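SrtE1 (Streptomyces coelicolor, PDB 5CUW) anchors surface proteins to the cell wall as a class E sortase, a cysteine transpeptidase that recognises Leu-Ala-x-Thr-Gly in preference to Leu-Pro-x-Thr-Gly sorting signals. Local coordinates at residues F89-H94 and I158-C163; A41-P46 and I114-Q119. All coordinates share one frame; numbering follows the deposited sequence.

Contact 1: F89-H94 and I158-C163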
ATOM      1  N   PHE A  89       6.353   2.101  -3.510  1.00 24.63           N
ATOM      2  CA  PHE A  89       6.247   1.334  -2.258  1.00 21.97           C
ATOM      3  C   PHE A  89       5.026   0.421  -2.372  1.00 20.79           C
ATOM      4  O   PHE A  89       3.910   0.889  -2.301  1.00 19.51           O
ATOM      5  CB  PHE A  89       6.140   2.296  -1.058  1.00 17.84           C
ATOM      6  CG  PHE A  89       6.120   1.619   0.312  1.00 24.28           C
ATOM      7  CD1 PHE A  89       7.116   0.736   0.700  1.00 28.25           C
ATOM      8  CD2 PHE A  89       5.113   1.921   1.225  1.00 28.44           C
ATOM      9  CE1 PHE A  89       7.097   0.145   1.975  1.00 25.49           C
ATOM     10  CE2 PHE A  89       5.084   1.338   2.502  1.00 23.76           C
ATOM     11  CZ  PHE A  89       6.073   0.450   2.871  1.00 27.76           C
ATOM     12  N   GLY A  90       5.247  -0.874  -2.580  1.00 22.21           N
ATOM     13  CA  GLY A  90       4.155  -1.803  -2.849  1.00 17.40           C
ATOM     14  C   GLY A  90       3.699  -2.596  -1.631  1.00 25.42           C
ATOM     15  O   GLY A  90       4.522  -3.134  -0.887  1.00 23.26           O
ATOM     16  N   LEU A  91       2.381  -2.668  -1.438  1.00 23.45           N
ATOM     17  CA  LEU A  91       1.795  -3.308  -0.253  1.00 18.62           C
ATOM     18  C   LEU A  91       0.604  -4.197  -0.599  1.00 29.84           C
ATOM     19  O   LEU A  91      -0.193  -3.865  -1.482  1.00 27.86           O
ATOM     20  CB  LEU A  91       1.344  -2.255   0.751  1.00 24.10           C
ATOM     21  CG  LEU A  91       2.396  -1.265   1.238  1.00 26.95           C
ATOM     22  CD1 LEU A  91       1.683  -0.149   1.934  1.00 24.65           C
ATOM     23  CD2 LEU A  91       3.382  -1.945   2.183  1.00 24.70           C
ATOM     24  N   ALA A  92       0.480  -5.311   0.113  1.00 16.86           N
ATOM     25  CA  ALA A  92      -0.636  -6.233  -0.068  1.00 26.81           C
ATOM     26  C   ALA A  92      -1.359  -6.429   1.257  1.00 26.63           C
ATOM     27  O   ALA A  92      -0.724  -6.520   2.312  1.00 24.41           O
ATOM     28  CB  ALA A  92      -0.157  -7.568  -0.612  1.00 19.37           C
ATOM     29  N   GLY A  93      -2.686  -6.484   1.194  1.00 20.84           N
ATOM     30  CA  GLY A  93      -3.505  -6.706   2.373  1.00 18.83           C
ATOM     31  C   GLY A  93      -4.760  -7.498   2.061  1.00 32.08           C
ATOM     32  O   GLY A  93      -5.222  -7.513   0.925  1.00 25.25           O
ATOM     33  N   HIS A  94      -5.314  -8.154   3.073  1.00 29.36           N
ATOM     34  CA  HIS A  94      -6.543  -8.928   2.919  1.00 21.44           C
ATOM     35  C   HIS A  94      -7.747  -8.050   2.590  1.00 26.68           C
ATOM     36  O   HIS A  94      -7.892  -6.935   3.116  1.00 26.82           O
ATOM     37  CB  HIS A  94      -6.853  -9.714   4.206  1.00 22.50           C
ATOM     38  CG  HIS A  94      -6.202 -11.061   4.278  1.00 37.17           C
ATOM     39  ND1 HIS A  94      -5.973 -11.842   3.165  1.00 45.02           N
ATOM     40  CD2 HIS A  94      -5.736 -11.768   5.333  1.00 29.02           C
ATOM     41  CE1 HIS A  94      -5.394 -12.971   3.531  1.00 38.55           C
ATOM     42  NE2 HIS A  94      -5.241 -12.952   4.844  1.00 35.38           N
ATOM     43  N   ILE A 158       2.911   4.867  -4.106  1.00 22.03           N
ATOM     44  CA  ILE A 158       2.498   3.758  -3.281  1.00 15.57           C
ATOM     45  C   ILE A 158       1.482   2.939  -4.063  1.00 21.18           C
ATOM     46  O   ILE A 158       0.677   3.485  -4.854  1.00 19.10           O
ATOM     47  CB  ILE A 158       1.925   4.242  -1.901  1.00 20.45           C
ATOM     48  CG1 ILE A 158       1.711   3.048  -0.963  1.00 23.91           C
ATOM     49  CG2 ILE A 158       0.651   5.086  -2.109  1.00 21.38           C
ATOM     50  CD1 ILE A 158       1.512   3.396   0.513  1.00 23.41           C
ATOM     51  N   THR A 159       1.552   1.623  -3.888  1.00 19.01           N
ATOM     52  CA  THR A 159       0.617   0.714  -4.540  1.00 22.02           C
ATOM     53  C   THR A 159      -0.026  -0.183  -3.491  1.00 25.13           C
ATOM     54  O   THR A 159       0.673  -0.831  -2.719  1.00 21.79           O
ATOM     55  CB  THR A 159       1.312  -0.169  -5.598  1.00 20.98           C
ATOM     56  OG1 THR A 159       2.070   0.661  -6.480  1.00 20.05           O
ATOM     57  CG2 THR A 159       0.275  -0.968  -6.402  1.00 18.83           C
ATOM     58  N   LEU A 160      -1.349  -0.219  -3.467  1.00 18.91           N
ATOM     59  CA  LEU A 160      -2.073  -1.129  -2.575  1.00 18.36           C
ATOM     60  C   LEU A 160      -2.741  -2.225  -3.403  1.00 26.11           C
ATOM     61  O   LEU A 160      -3.461  -1.922  -4.358  1.00 26.92           O
ATOM     62  CB  LEU A 160      -3.130  -0.383  -1.757  1.00 22.49           C
ATOM     63  CG  LEU A 160      -2.783   0.935  -1.064  1.00 24.46           C
ATOM     64  CD1 LEU A 160      -4.035   1.471  -0.335  1.00 28.30           C
ATOM     65  CD2 LEU A 160      -1.595   0.800  -0.102  1.00 23.08           C
ATOM     66  N   THR A 161      -2.513  -3.490  -3.044  1.00 21.30           N
ATOM     67  CA  THR A 161      -3.105  -4.608  -3.792  1.00 21.77           C
ATOM     68  C   THR A 161      -3.951  -5.494  -2.884  1.00 19.12           C
ATOM     69  O   THR A 161      -3.567  -5.765  -1.748  1.00 23.08           O
ATOM     70  CB  THR A 161      -2.012  -5.475  -4.486  1.00 22.96           C
ATOM     71  OG1 THR A 161      -1.348  -6.311  -3.519  1.00 25.23           O
ATOM     72  CG2 THR A 161      -0.982  -4.589  -5.155  1.00 17.97           C
ATOM     73  N   THR A 162      -5.110  -5.937  -3.366  1.00 18.78           N
ATOM     74  CA  THR A 162      -5.937  -6.852  -2.587  1.00 22.29           C
ATOM     75  C   THR A 162      -6.720  -7.734  -3.550  1.00 31.78           C
ATOM     76  O   THR A 162      -6.618  -7.566  -4.760  1.00 29.20           O
ATOM     77  CB  THR A 162      -6.902  -6.091  -1.649  1.00 22.55           C
ATOM     78  OG1 THR A 162      -7.487  -6.999  -0.702  1.00 28.03           O
ATOM     79  CG2 THR A 162      -8.001  -5.406  -2.463  1.00 22.13           C
ATOM     80  N   CYS A 163      -7.495  -8.675  -3.023  1.00 23.69           N
ATOM     81  CA  CYS A 163      -8.276  -9.567  -3.876  1.00 28.97           C
ATOM     82  C   CYS A 163      -9.647  -8.994  -4.232  1.00 27.98           C
ATOM     83  O   CYS A 163     -10.207  -8.180  -3.503  1.00 27.75           O
ATOM     84  CB  CYS A 163      -8.450 -10.925  -3.204  1.00 36.07           C
ATOM     85  SG  CYS A 163      -6.904 -11.819  -2.943  1.00 46.30           S
TER
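The parallel pairing of Phe89-His94 with Ile158-Cys163 belongs to the sortase beta-barrel, in the part that leads to the active site: His94 follows strand 87-92 and Cys163 lies near the end of strand 156-164, two of the three probable active-site residues, with Arg172. From Phe89 to Gly93 the backbones are laced by alternating bonds: Thr159 N to Phe89 O, Leu91 N to Thr159 O (2.8 Å), Thr161 N to Leu91 O, and a longer one from Gly93 N to Thr161 O (3.2 Å). Next to the Gly93 N bond, a side chain joins in. Thr162 OG1, anti to its own backbone N (chi1 -168°), donates to Gly93 O at 2.8 Å, tilted from the carbonyl plane. On the barrel-interior face, Ile158 CD1 sits at the edge of the Phe89 ring, 4.0 Å from CD2, and also meets Leu91 CD1 at 3.8 Å. Leu91 CD1 in turn lies alongside Leu160 CD2, extending the apolar row. The other face carries Ala92, Thr159 and Thr161; Ala92 CB rests 3.4 Å from Thr161 OG1, a hydroxyl that is hydrogen-bonded to Tyr72, the probable substrate-recognition residue, and to the carbonyl of Ala13. His94 turns away from the second strand and bonds through NE2 to Asp65, while Arg95 grips the carbonyl of Cys163. The Thr162 hydroxyl thus adds a side-chain-to-backbone bond, fastening the residue before Cys163 to the one before His94.

Contact 2: A41-P46 and I114-Q119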
ATOM      1  N   ALA A  41       6.435  -0.456  10.324  1.00 27.62           N
ATOM      2  CA  ALA A  41       5.760   0.817  10.191  1.00 25.22           C
ATOM      3  C   ALA A  41       4.275   0.645  10.435  1.00 25.57           C
ATOM      4  O   ALA A  41       3.808  -0.475  10.631  1.00 24.57           O
ATOM      5  CB  ALA A  41       6.012   1.412   8.809  1.00 29.45           C
ATOM      6  N   LEU A  42       3.547   1.759  10.436  1.00 24.93           N
ATOM      7  CA  LEU A  42       2.084   1.746  10.554  1.00 25.24           C
ATOM      8  C   LEU A  42       1.463   2.424   9.331  1.00 28.01           C
ATOM      9  O   LEU A  42       1.903   3.500   8.926  1.00 31.98           O
ATOM     10  CB  LEU A  42       1.622   2.454  11.829  1.00 25.27           C
ATOM     11  CG  LEU A  42       1.454   1.648  13.121  1.00 35.97           C
ATOM     12  CD1 LEU A  42       1.069   2.582  14.256  1.00 35.68           C
ATOM     13  CD2 LEU A  42       0.400   0.557  12.955  1.00 30.09           C
ATOM     14  N   LEU A  43       0.447   1.795   8.747  1.00 26.13           N
ATOM     15  CA  LEU A  43      -0.295   2.403   7.644  1.00 22.71           C
ATOM     16  C   LEU A  43      -1.620   2.984   8.151  1.00 24.40           C
ATOM     17  O   LEU A  43      -2.380   2.285   8.821  1.00 29.73           O
ATOM     18  CB  LEU A  43      -0.568   1.385   6.552  1.00 24.85           C
ATOM     19  CG  LEU A  43      -1.249   1.923   5.288  1.00 28.70           C
ATOM     20  CD1 LEU A  43      -0.255   2.743   4.472  1.00 27.25           C
ATOM     21  CD2 LEU A  43      -1.819   0.780   4.452  1.00 26.15           C
ATOM     22  N   HIS A  44      -1.885   4.253   7.837  1.00 20.51           N
ATOM     23  CA  HIS A  44      -3.127   4.911   8.238  1.00 22.75           C
ATOM     24  C   HIS A  44      -3.928   5.281   7.000  1.00 25.72           C
ATOM     25  O   HIS A  44      -3.396   5.896   6.085  1.00 28.80           O
ATOM     26  CB  HIS A  44      -2.873   6.188   9.051  1.00 28.15           C
ATOM     27  CG  HIS A  44      -2.026   5.994  10.272  1.00 32.34           C
ATOM     28  ND1 HIS A  44      -2.549   5.998  11.548  1.00 28.55           N
ATOM     29  CD2 HIS A  44      -0.688   5.831  10.414  1.00 33.46           C
ATOM     30  CE1 HIS A  44      -1.572   5.829  12.422  1.00 41.87           C
ATOM     31  NE2 HIS A  44      -0.434   5.722  11.760  1.00 37.71           N
ATOM     32  N   ILE A  45      -5.205   4.925   6.976  1.00 23.39           N
ATOM     33  CA  ILE A  45      -6.101   5.417   5.929  1.00 22.44           C
ATOM     34  C   ILE A  45      -7.337   5.949   6.638  1.00 23.83           C
ATOM     35  O   ILE A  45      -8.297   5.209   6.867  1.00 29.75           O
ATOM     36  CB  ILE A  45      -6.477   4.328   4.899  1.00 24.26           C
ATOM     37  CG1 ILE A  45      -5.244   3.508   4.509  1.00 27.01           C
ATOM     38  CG2 ILE A  45      -7.092   4.945   3.636  1.00 21.70           C
ATOM     39  CD1 ILE A  45      -5.540   2.411   3.524  1.00 27.47           C
ATOM     40  N   PRO A  46      -7.304   7.242   7.004  1.00 25.24           N
ATOM     41  CA  PRO A  46      -8.329   7.908   7.817  1.00 35.25           C
ATOM     42  C   PRO A  46      -9.744   7.768   7.264  1.00 30.31           C
ATOM     43  O   PRO A  46     -10.671   7.635   8.051  1.00 28.40           O
ATOM     44  CB  PRO A  46      -7.882   9.374   7.800  1.00 36.12           C
ATOM     45  CG  PRO A  46      -6.406   9.294   7.672  1.00 37.01           C
ATOM     46  CD  PRO A  46      -6.151   8.126   6.751  1.00 32.30           C
ATOM     47  N   ILE A 114      -3.271   8.709   2.418  1.00 23.78           N
ATOM     48  CA  ILE A 114      -2.792   7.412   2.864  1.00 25.40           C
ATOM     49  C   ILE A 114      -1.462   7.676   3.537  1.00 30.52           C
ATOM     50  O   ILE A 114      -0.540   8.180   2.900  1.00 26.99           O
ATOM     51  CB  ILE A 114      -2.613   6.430   1.685  1.00 22.92           C
ATOM     52  CG1 ILE A 114      -3.956   6.171   0.999  1.00 26.63           C
ATOM     53  CG2 ILE A 114      -1.973   5.134   2.144  1.00 28.82           C
ATOM     54  CD1 ILE A 114      -3.839   6.032  -0.516  1.00 26.57           C
ATOM     55  N   VAL A 115      -1.352   7.369   4.826  1.00 25.64           N
ATOM     56  CA  VAL A 115      -0.162   7.772   5.560  1.00 19.85           C
ATOM     57  C   VAL A 115       0.668   6.589   6.055  1.00 26.05           C
ATOM     58  O   VAL A 115       0.167   5.700   6.754  1.00 26.37           O
ATOM     59  CB  VAL A 115      -0.536   8.657   6.770  1.00 28.68           C
ATOM     60  CG1 VAL A 115       0.720   9.071   7.544  1.00 29.78           C
ATOM     61  CG2 VAL A 115      -1.337   9.886   6.311  1.00 26.05           C
ATOM     62  N   VAL A 116       1.955   6.607   5.725  1.00 24.02           N
ATOM     63  CA  VAL A 116       2.891   5.626   6.260  1.00 25.76           C
ATOM     64  C   VAL A 116       3.703   6.254   7.378  1.00 23.97           C
ATOM     65  O   VAL A 116       4.459   7.196   7.144  1.00 27.56           O
ATOM     66  CB  VAL A 116       3.863   5.092   5.186  1.00 21.05           C
ATOM     67  CG1 VAL A 116       4.857   4.140   5.823  1.00 22.17           C
ATOM     68  CG2 VAL A 116       3.101   4.398   4.048  1.00 25.52           C
ATOM     69  N   GLU A 117       3.547   5.727   8.589  1.00 23.89           N
ATOM     70  CA  GLU A 117       4.289   6.209   9.748  1.00 25.69           C
ATOM     71  C   GLU A 117       5.458   5.285  10.087  1.00 27.89           C
ATOM     72  O   GLU A 117       5.266   4.099  10.366  1.00 31.10           O
ATOM     73  CB  GLU A 117       3.363   6.327  10.959  1.00 24.22           C
ATOM     74  CG  GLU A 117       4.094   6.599  12.268  1.00 24.36           C
ATOM     75  CD  GLU A 117       3.164   6.692  13.471  1.00 38.01           C
ATOM     76  OE1 GLU A 117       1.987   6.275  13.370  1.00 37.89           O
ATOM     77  OE2 GLU A 117       3.616   7.189  14.523  1.00 40.87           O
ATOM     78  N   THR A 118       6.668   5.831  10.067  1.00 29.35           N
ATOM     79  CA  THR A 118       7.853   5.069  10.448  1.00 33.38           C
ATOM     80  C   THR A 118       8.395   5.610  11.760  1.00 39.12           C
ATOM     81  O   THR A 118       7.804   6.518  12.345  1.00 30.52           O
ATOM     82  CB  THR A 118       8.941   5.134   9.372  1.00 28.25           C
ATOM     83  OG1 THR A 118       9.469   6.462   9.299  1.00 27.27           O
ATOM     84  CG2 THR A 118       8.373   4.753   8.025  1.00 30.31           C
ATOM     85  N   GLN A 119       9.514   5.057  12.225  1.00 36.31           N
ATOM     86  CA  GLN A 119      10.108   5.509  13.474  1.00 40.97           C
ATOM     87  C   GLN A 119      10.464   6.984  13.384  1.00 37.99           C
ATOM     88  O   GLN A 119      10.285   7.733  14.340  1.00 43.47           O
ATOM     89  CB  GLN A 119      11.363   4.687  13.813  1.00 39.77           C
TER
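Glu117 and His44 meet two residues out of step across neighbouring strands, NE2 of the histidine donating to OE1 of the glutamate at 3.0 Å. The bond is bent (149° at the hydrogen), and the carboxylate plane is turned 32° from the ring. OE1 is approached nearly along its C-O axis but stands somewhat out of the imidazole plane. Glu117 gets there with an extended chain, CG anti to the backbone N (chi1 170°), which also brings OE1 within 3.9 Å of Leu42 CD1. The second oxygen, OE2, forms a salt bridge with Arg185, so the carboxylate spans two partners; its negative charge may favour a protonated imidazole, though Arg185 offsets part of the charge. Val115 is the third large contributor: its CB lies 4.1 Å from His44 CB, and Leu193 touches both side chains. Beneath them the strands run antiparallel and close the sortase barrel, joining strand 39-45, the first strand of the modelled chain, to 113-117. Leu42 with Glu117 and His44 with Val115 are hydrogen-bonded pairs, each with two N-H to O=C bonds; His44 N to Val115 O is 2.7 Å. Between them, Leu43 and Val116 form a non-hydrogen-bonded pair on the buried face, where Leu43 CD1 touches both Val116 CG2 and Ile114 CG2 at 3.8 Å. Toward the far end, Ala41 CB lies 3.2 Å from Glu117 O.

How the contacts relate
From the N terminus, segment 41-46 comes first, then 89-94, 114-119 and 158-163, so the contacts alternate and their two loops cross. Contact 2 closes the first at 114-119, after the chain has already laid down strands 50-56, 69-71 and 87-92; contact 1 closes the second when 158-163 returns to pair with 87-92, beyond strands 113-117 and 121-134. Contact 2 joins the first and last strands in the order of the sheet, while contact 1 joins strands 87-92 and 156-164, which lead to the probable active-site residues His94 and Cys163. Their centres are 13 Å apart, yet they share one core: Val116 CG2 packs against both Phe89 CE2 and Ile158 CD1, each at 4.0 Å.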